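Local coordinates for protein AgaA (Rhizobium radiobacter, PDB 6HLX) that serves as a periplasmic solute-binding protein of an ABC transporter and binds the opine agropinic acid for import into the bacterium, at residues E250-P255 with F322-L327; Q259-A264 with V447-R452. All coordinates share one frame; numbering follows the deposited sequence. Where two conformers were deposited one is given.

Interaction 1: residues E250-P255 with F322-L327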
loop_
_atom_site.group_PDB
_atom_site.type_symbol
_atom_site.label_atom_id
_atom_site.label_comp_id
_atom_site.label_asym_id
_atom_site.label_seq_id
_atom_site.Cartn_x
_atom_site.Cartn_y
_atom_site.Cartn_z
ATOM N N GLU A 250 -1.605 -7.800 -25.977
ATOM C CA GLU A 250 -2.262 -9.016 -26.466
ATOM C C GLU A 250 -1.813 -10.342 -25.768
ATOM O O GLU A 250 -2.704 -11.002 -25.235
ATOM C CB GLU A 250 -2.196 -9.131 -27.992
ATOM C CG GLU A 250 -3.108 -10.230 -28.518
ATOM C CD GLU A 250 -3.619 -10.097 -29.941
ATOM O OE1 GLU A 250 -3.170 -9.181 -30.669
ATOM O OE2 GLU A 250 -4.480 -10.919 -30.328
ATOM N N PRO A 251 -0.520 -10.743 -25.688
ATOM C CA PRO A 251 -0.190 -12.001 -24.978
ATOM C C PRO A 251 -0.716 -12.059 -23.529
ATOM O O PRO A 251 -1.168 -13.110 -23.072
ATOM C CB PRO A 251 1.351 -12.018 -25.008
ATOM C CG PRO A 251 1.698 -11.254 -26.237
ATOM C CD PRO A 251 0.697 -10.142 -26.284
ATOM N N PHE A 252 -0.728 -10.910 -22.835
ATOM C CA PHE A 252 -1.169 -10.831 -21.431
ATOM C C PHE A 252 -2.683 -10.809 -21.243
ATOM O O PHE A 252 -3.146 -10.707 -20.114
ATOM C CB PHE A 252 -0.513 -9.626 -20.737
ATOM C CG PHE A 252 0.983 -9.741 -20.606
ATOM C CD1 PHE A 252 1.611 -10.985 -20.635
ATOM C CD2 PHE A 252 1.760 -8.616 -20.367
ATOM C CE1 PHE A 252 2.999 -11.086 -20.524
ATOM C CE2 PHE A 252 3.140 -8.723 -20.220
ATOM C CZ PHE A 252 3.749 -9.955 -20.284
ATOM N N SER A 253 -3.453 -10.857 -22.339
ATOM C CA SER A 253 -4.911 -10.941 -22.243
ATOM C C SER A 253 -5.286 -12.415 -22.084
ATOM O O SER A 253 -6.459 -12.728 -21.885
ATOM C CB SER A 253 -5.560 -10.398 -23.512
ATOM O OG SER A 253 -5.341 -11.251 -24.622
ATOM N N LYS A 254 -4.287 -13.321 -22.214
ATOM C CA LYS A 254 -4.501 -14.765 -22.194
ATOM C C LYS A 254 -4.149 -15.441 -20.875
ATOM O O LYS A 254 -2.978 -15.436 -20.498
ATOM C CB LYS A 254 -3.755 -15.447 -23.361
ATOM C CG LYS A 254 -4.194 -14.923 -24.723
ATOM C CD LYS A 254 -3.278 -15.362 -25.841
ATOM C CE LYS A 254 -3.606 -14.679 -27.157
ATOM N NZ LYS A 254 -4.973 -15.007 -27.648
ATOM N N PRO A 255 -5.115 -16.086 -20.184
ATOM C CA PRO A 255 -4.769 -16.814 -18.944
ATOM C C PRO A 255 -3.619 -17.824 -19.109
ATOM O O PRO A 255 -2.825 -17.972 -18.180
ATOM C CB PRO A 255 -6.090 -17.509 -18.573
ATOM C CG PRO A 255 -7.144 -16.577 -19.119
ATOM C CD PRO A 255 -6.568 -16.181 -20.461
ATOM N N PHE A 322 7.688 -14.273 -27.513
ATOM C CA PHE A 322 7.419 -12.901 -27.951
ATOM C C PHE A 322 8.365 -11.945 -27.248
ATOM O O PHE A 322 9.043 -12.346 -26.291
ATOM C CB PHE A 322 5.940 -12.497 -27.665
ATOM C CG PHE A 322 5.476 -12.691 -26.232
ATOM C CD1 PHE A 322 5.689 -11.704 -25.273
ATOM C CD2 PHE A 322 4.822 -13.859 -25.847
ATOM C CE1 PHE A 322 5.259 -11.881 -23.943
ATOM C CE2 PHE A 322 4.401 -14.042 -24.524
ATOM C CZ PHE A 322 4.626 -13.054 -23.577
ATOM N N GLU A 323 8.370 -10.675 -27.684
ATOM C CA GLU A 323 9.177 -9.622 -27.058
ATOM C C GLU A 323 8.262 -8.792 -26.157
ATOM O O GLU A 323 7.100 -8.546 -26.499
ATOM C CB GLU A 323 9.821 -8.723 -28.121
ATOM C CG GLU A 323 10.710 -9.472 -29.105
ATOM C CD GLU A 323 11.409 -8.639 -30.166
ATOM O OE1 GLU A 323 12.383 -9.154 -30.763
ATOM O OE2 GLU A 323 10.990 -7.482 -30.406
ATOM N N VAL A 324 8.780 -8.344 -24.996
ATOM C CA VAL A 324 7.982 -7.572 -24.058
ATOM C C VAL A 324 8.906 -6.704 -23.209
ATOM O O VAL A 324 10.081 -7.026 -23.068
ATOM C CB VAL A 324 7.104 -8.524 -23.176
ATOM C CG1 VAL A 324 7.959 -9.442 -22.310
ATOM C CG2 VAL A 324 6.076 -7.770 -22.329
ATOM N N ARG A 325 8.358 -5.657 -22.603
ATOM C CA ARG A 325 9.113 -4.807 -21.699
ATOM C C ARG A 325 8.569 -4.965 -20.290
ATOM O O ARG A 325 7.353 -4.958 -20.106
ATOM C CB ARG A 325 9.025 -3.335 -22.121
ATOM C CG ARG A 325 9.557 -3.064 -23.540
ATOM C CD ARG A 325 9.892 -1.595 -23.735
ATOM N NE ARG A 325 11.099 -1.209 -22.999
ATOM C CZ ARG A 325 12.333 -1.246 -23.495
ATOM N NH1 ARG A 325 12.546 -1.652 -24.742
ATOM N NH2 ARG A 325 13.366 -0.876 -22.747
ATOM N N LEU A 326 9.465 -5.097 -19.301
ATOM C CA LEU A 326 9.093 -5.199 -17.881
ATOM C C LEU A 326 9.474 -3.921 -17.160
ATOM O O LEU A 326 10.653 -3.540 -17.137
ATOM C CB LEU A 326 9.796 -6.391 -17.220
ATOM C CG LEU A 326 9.633 -6.620 -15.695
ATOM C CD1 LEU A 326 8.163 -6.852 -15.322
ATOM C CD2 LEU A 326 10.461 -7.814 -15.259
ATOM N N LEU A 327 8.474 -3.293 -16.539
ATOM C CA LEU A 327 8.698 -2.073 -15.756
ATOM C C LEU A 327 9.006 -2.424 -14.310
ATOM O O LEU A 327 8.225 -3.120 -13.646
ATOM C CB LEU A 327 7.465 -1.150 -15.817
ATOM C CG LEU A 327 7.493 0.109 -14.937
ATOM C CD1 LEU A 327 8.634 1.076 -15.349
ATOM C CD2 LEU A 327 6.133 0.797 -14.920
#
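Pro251 and Phe322, the pair whose CA atoms come nearest at 8.2 Å, bring a 3-10 turn, residues 250-253, up against strand 322-327, so the contact is left to side chains. Pro251 points its ring at the strand and lays CB over one face of the Phe322 ring, 3.8 Å from CB to the ring centroid and 17° off the ring normal. This is a CH-pi contact: proline suits it because its ring is rigid and puts CB and CG against the aromatic face. With its CG between the backbone N and carbonyl carbon (chi1 53°), Phe322 turns that face to Pro251. The strand belongs to the mixed sheet of a periplasmic binding protein domain, lying between strands 351-356 and 374-379, and the turn links strand 240-245 of that sheet to helix 255-264. The Phe252 ring meets two strand residues: its CE1 is 4.0 Å from CZ of Phe322, the side chains at a slant, while its CE2 rests 3.7 Å from CG2 of Val324. Val324, beta-branched as suits a strand, offers CG2 to Phe252, the side chains crossing at about a right angle. Phe245, Phe249 and Phe374 also pack on Phe252, making an aromatic cluster. Within the turn, Glu250 O accepts two bonds, from Ser253 N at 3.0 Å and Ser253 OG at 2.7 Å, the hydroxyl lying in the carbonyl plane; serine thereby fastens the turn.

Interaction 2: residues Q259-A264 with V447-R452. With G9Z (agropinic acid), chain E.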
loop_
_atom_site.group_PDB
_atom_site.type_symbol
_atom_site.label_atom_id
_atom_site.label_comp_id
_atom_site.label_asym_id
_atom_site.label_seq_id
_atom_site.Cartn_x
_atom_site.Cartn_y
_atom_site.Cartn_z
ATOM N N GLN A 259 -0.325 -17.874 -16.776
ATOM C CA GLN A 259 0.011 -19.135 -16.095
ATOM C C GLN A 259 1.382 -19.636 -16.532
ATOM O O GLN A 259 2.136 -20.097 -15.675
ATOM C CB GLN A 259 -1.047 -20.232 -16.338
ATOM C CG GLN A 259 -2.383 -19.975 -15.635
ATOM C CD GLN A 259 -3.057 -21.256 -15.164
ATOM O OE1 GLN A 259 -2.539 -22.355 -15.309
ATOM N NE2 GLN A 259 -4.210 -21.143 -14.548
ATOM N N ALA A 260 1.734 -19.540 -17.854
ATOM C CA ALA A 260 3.072 -19.961 -18.322
ATOM C C ALA A 260 4.166 -19.238 -17.522
ATOM O O ALA A 260 5.109 -19.876 -17.072
ATOM C CB ALA A 260 3.249 -19.684 -19.813
ATOM N N ILE A 261 4.005 -17.925 -17.305
ATOM C CA ILE A 261 4.942 -17.116 -16.512
ATOM C C ILE A 261 5.011 -17.613 -15.054
ATOM O O ILE A 261 6.111 -17.745 -14.520
ATOM C CB ILE A 261 4.605 -15.628 -16.648
ATOM C CG1 ILE A 261 4.945 -15.177 -18.091
ATOM C CG2 ILE A 261 5.381 -14.803 -15.615
ATOM C CD1 ILE A 261 4.408 -13.830 -18.475
ATOM N N ALA A 262 3.850 -17.949 -14.451
ATOM C CA ALA A 262 3.790 -18.505 -13.087
ATOM C C ALA A 262 4.552 -19.856 -13.007
ATOM O O ALA A 262 5.184 -20.132 -11.990
ATOM C CB ALA A 262 2.346 -18.698 -12.665
ATOM N N TYR A 263 4.520 -20.674 -14.085
ATOM C CA TYR A 263 5.232 -21.970 -14.104
ATOM C C TYR A 263 6.724 -21.819 -14.434
ATOM O O TYR A 263 7.525 -22.704 -14.093
ATOM C CB TYR A 263 4.580 -22.938 -15.138
ATOM C CG TYR A 263 3.321 -23.620 -14.642
ATOM C CD1 TYR A 263 3.382 -24.646 -13.698
ATOM C CD2 TYR A 263 2.071 -23.272 -15.146
ATOM C CE1 TYR A 263 2.228 -25.296 -13.260
ATOM C CE2 TYR A 263 0.907 -23.920 -14.716
ATOM C CZ TYR A 263 0.993 -24.924 -13.765
ATOM O OH TYR A 263 -0.139 -25.553 -13.315
ATOM N N ALA A 264 7.094 -20.756 -15.173
ATOM C CA ALA A 264 8.465 -20.565 -15.654
ATOM C C ALA A 264 9.417 -19.903 -14.678
ATOM O O ALA A 264 10.633 -20.042 -14.828
ATOM C CB ALA A 264 8.461 -19.769 -16.953
ATOM N N VAL A 447 0.020 -12.657 -10.731
ATOM C CA VAL A 447 0.911 -13.795 -10.486
ATOM C C VAL A 447 1.748 -13.429 -9.264
ATOM O O VAL A 447 2.196 -12.272 -9.137
ATOM C CB VAL A 447 1.750 -14.141 -11.740
ATOM C CG1 VAL A 447 2.981 -14.958 -11.368
ATOM C CG2 VAL A 447 0.894 -14.887 -12.773
ATOM N N TYR A 448 1.945 -14.404 -8.338
ATOM C CA TYR A 448 2.670 -14.129 -7.093
ATOM C C TYR A 448 3.848 -15.079 -6.960
ATOM O O TYR A 448 3.716 -16.269 -7.272
ATOM C CB TYR A 448 1.733 -14.315 -5.885
ATOM C CG TYR A 448 0.438 -13.545 -5.990
ATOM C CD1 TYR A 448 -0.693 -14.121 -6.567
ATOM C CD2 TYR A 448 0.318 -12.264 -5.449
ATOM C CE1 TYR A 448 -1.893 -13.415 -6.667
ATOM C CE2 TYR A 448 -0.884 -11.558 -5.524
ATOM C CZ TYR A 448 -1.992 -12.152 -6.113
ATOM O OH TYR A 448 -3.185 -11.481 -6.183
ATOM N N PHE A 449 4.979 -14.564 -6.441
ATOM C CA PHE A 449 6.180 -15.384 -6.337
ATOM C C PHE A 449 6.671 -15.647 -4.945
ATOM O O PHE A 449 7.173 -16.745 -4.706
ATOM C CB PHE A 449 7.323 -14.752 -7.152
ATOM C CG PHE A 449 7.048 -14.727 -8.642
ATOM C CD1 PHE A 449 6.588 -15.864 -9.301
ATOM C CD2 PHE A 449 7.229 -13.557 -9.377
ATOM C CE1 PHE A 449 6.332 -15.836 -10.686
ATOM C CE2 PHE A 449 6.976 -13.533 -10.756
ATOM C CZ PHE A 449 6.523 -14.667 -11.393
ATOM N N MET A 450 6.582 -14.654 -4.034
ATOM C CA MET A 450 7.136 -14.851 -2.697
ATOM C C MET A 450 6.600 -13.870 -1.676
ATOM O O MET A 450 6.148 -12.780 -2.054
ATOM C CB MET A 450 8.675 -14.694 -2.749
ATOM C CG MET A 450 9.121 -13.305 -3.187
ATOM S SD MET A 450 10.878 -13.013 -3.037
ATOM C CE MET A 450 11.018 -12.768 -1.239
ATOM N N TRP A 451 6.695 -14.242 -0.392
ATOM C CA TRP A 451 6.374 -13.359 0.737
ATOM C C TRP A 451 7.744 -12.785 1.105
ATOM O O TRP A 451 8.739 -13.542 1.175
ATOM C CB TRP A 451 5.885 -14.149 1.957
ATOM C CG TRP A 451 4.543 -14.767 1.780
ATOM C CD1 TRP A 451 4.265 -16.095 1.655
ATOM C CD2 TRP A 451 3.283 -14.077 1.701
ATOM N NE1 TRP A 451 2.904 -16.283 1.533
ATOM C CE2 TRP A 451 2.277 -15.063 1.577
ATOM C CE3 TRP A 451 2.903 -12.725 1.793
ATOM C CZ2 TRP A 451 0.921 -14.739 1.474
ATOM C CZ3 TRP A 451 1.549 -12.403 1.728
ATOM C CH2 TRP A 451 0.577 -13.405 1.560
ATOM N N ARG A 452 7.824 -11.484 1.344
ATOM C CA ARG A 452 9.127 -10.899 1.702
ATOM C C ARG A 452 9.121 -10.327 3.119
ATOM O O ARG A 452 8.057 -9.990 3.650
ATOM C CB ARG A 452 9.533 -9.792 0.701
ATOM C CG ARG A 452 8.675 -8.527 0.798
ATOM C CD ARG A 452 9.116 -7.445 -0.182
ATOM N NE ARG A 452 8.816 -6.105 0.329
ATOM C CZ ARG A 452 8.306 -5.116 -0.400
ATOM N NH1 ARG A 452 8.010 -5.308 -1.682
ATOM N NH2 ARG A 452 8.114 -3.920 0.137
HETATM O OAM G9Z E . 6.421 2.486 -2.342
HETATM C CAB G9Z E . 7.086 1.506 -2.706
HETATM C CAC G9Z E . 8.467 1.580 -2.978
HETATM C CB G9Z E . 8.906 0.137 -3.377
HETATM C CA G9Z E . 7.614 -0.657 -3.473
HETATM C C G9Z E . 7.693 -1.864 -2.709
HETATM O O G9Z E . 7.431 -1.821 -1.476
HETATM N N G9Z E . 6.561 0.303 -3.005
HETATM C CAG G9Z E . 5.110 -0.069 -2.786
HETATM C CAH G9Z E . 4.358 -0.082 -4.118
HETATM O OAP G9Z E . 4.942 -1.114 -4.912
HETATM C CAI G9Z E . 2.858 -0.344 -3.947
HETATM O OAQ G9Z E . 2.368 0.432 -2.825
HETATM C CAJ G9Z E . 2.046 0.104 -5.209
HETATM O OAR G9Z E . 0.647 -0.158 -4.996
HETATM C CAK G9Z E . 2.502 -0.484 -6.567
HETATM O OAT G9Z E . 1.858 0.231 -7.640
HETATM C CAL G9Z E . 2.265 -1.998 -6.669
HETATM O OAS G9Z E . 2.832 -2.503 -7.897
HETATM O OXT G9Z E . 8.057 -2.915 -3.304
#
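Helix-on-sheet packing in a periplasmic binding protein domain brings Ala262 of helix 255-264 down on Val447 of strand 446-451. The short segments run nearly parallel, 12° apart, with axes 8.8 Å from each other. Alanine lets the helix come close: Ala262 CB lies 4.0 Å from CG1 of Val447 and almost as near to CG2, meeting both branches of a valine directed at the helix. Phe449, two residues on, turns its ring edge to the helix, with Ile261 O and Ala262 CA near the ring plane; its CZ is 4.4 Å from CG2 of Ile261. A long aromatic suits this point, where the strand backbone is further from the helix. A classic beta bulge follows, Phe449 and Met450 being paired against the single residue Met241 of strand 240-245. Beyond it the chain enters the agropinic acid pocket, where Arg452, extended from CG to NE and so reaching the ligand, probably brings a positive charge to its carboxylate. Gln244 and Arg363 also bind the ligand. Arg452 grips the agropinic acid carboxylate with two bonds: NH1 to OXT at 2.9 Å, bent to 145°, and NH2 to O at 2.7 Å, straighter at 167°, with O in the guanidinium plane.

Both interactions are largely buried and apolar, and both pack the chain between strand 240-245 and the end of helix 255-264 onto one mixed sheet. Interaction 1 lies nearer the surface, with Phe322 partly exposed, whereas all four touching residues of interaction 2 are buried. Interaction 1 uses the turn ahead of the helix, with aromatic rings and a proline in contact; interaction 2 uses the helix itself, where Ala262 against Val447 lets the backbones come closer, with Phe449 as the aromatic exception. They touch directly: Phe252 CE1 lies 3.7 Å from Ile261 CD1. Polar chemistry appears at the turn in interaction 1 and, in interaction 2, at the far end of the strand segment, beside the ligand.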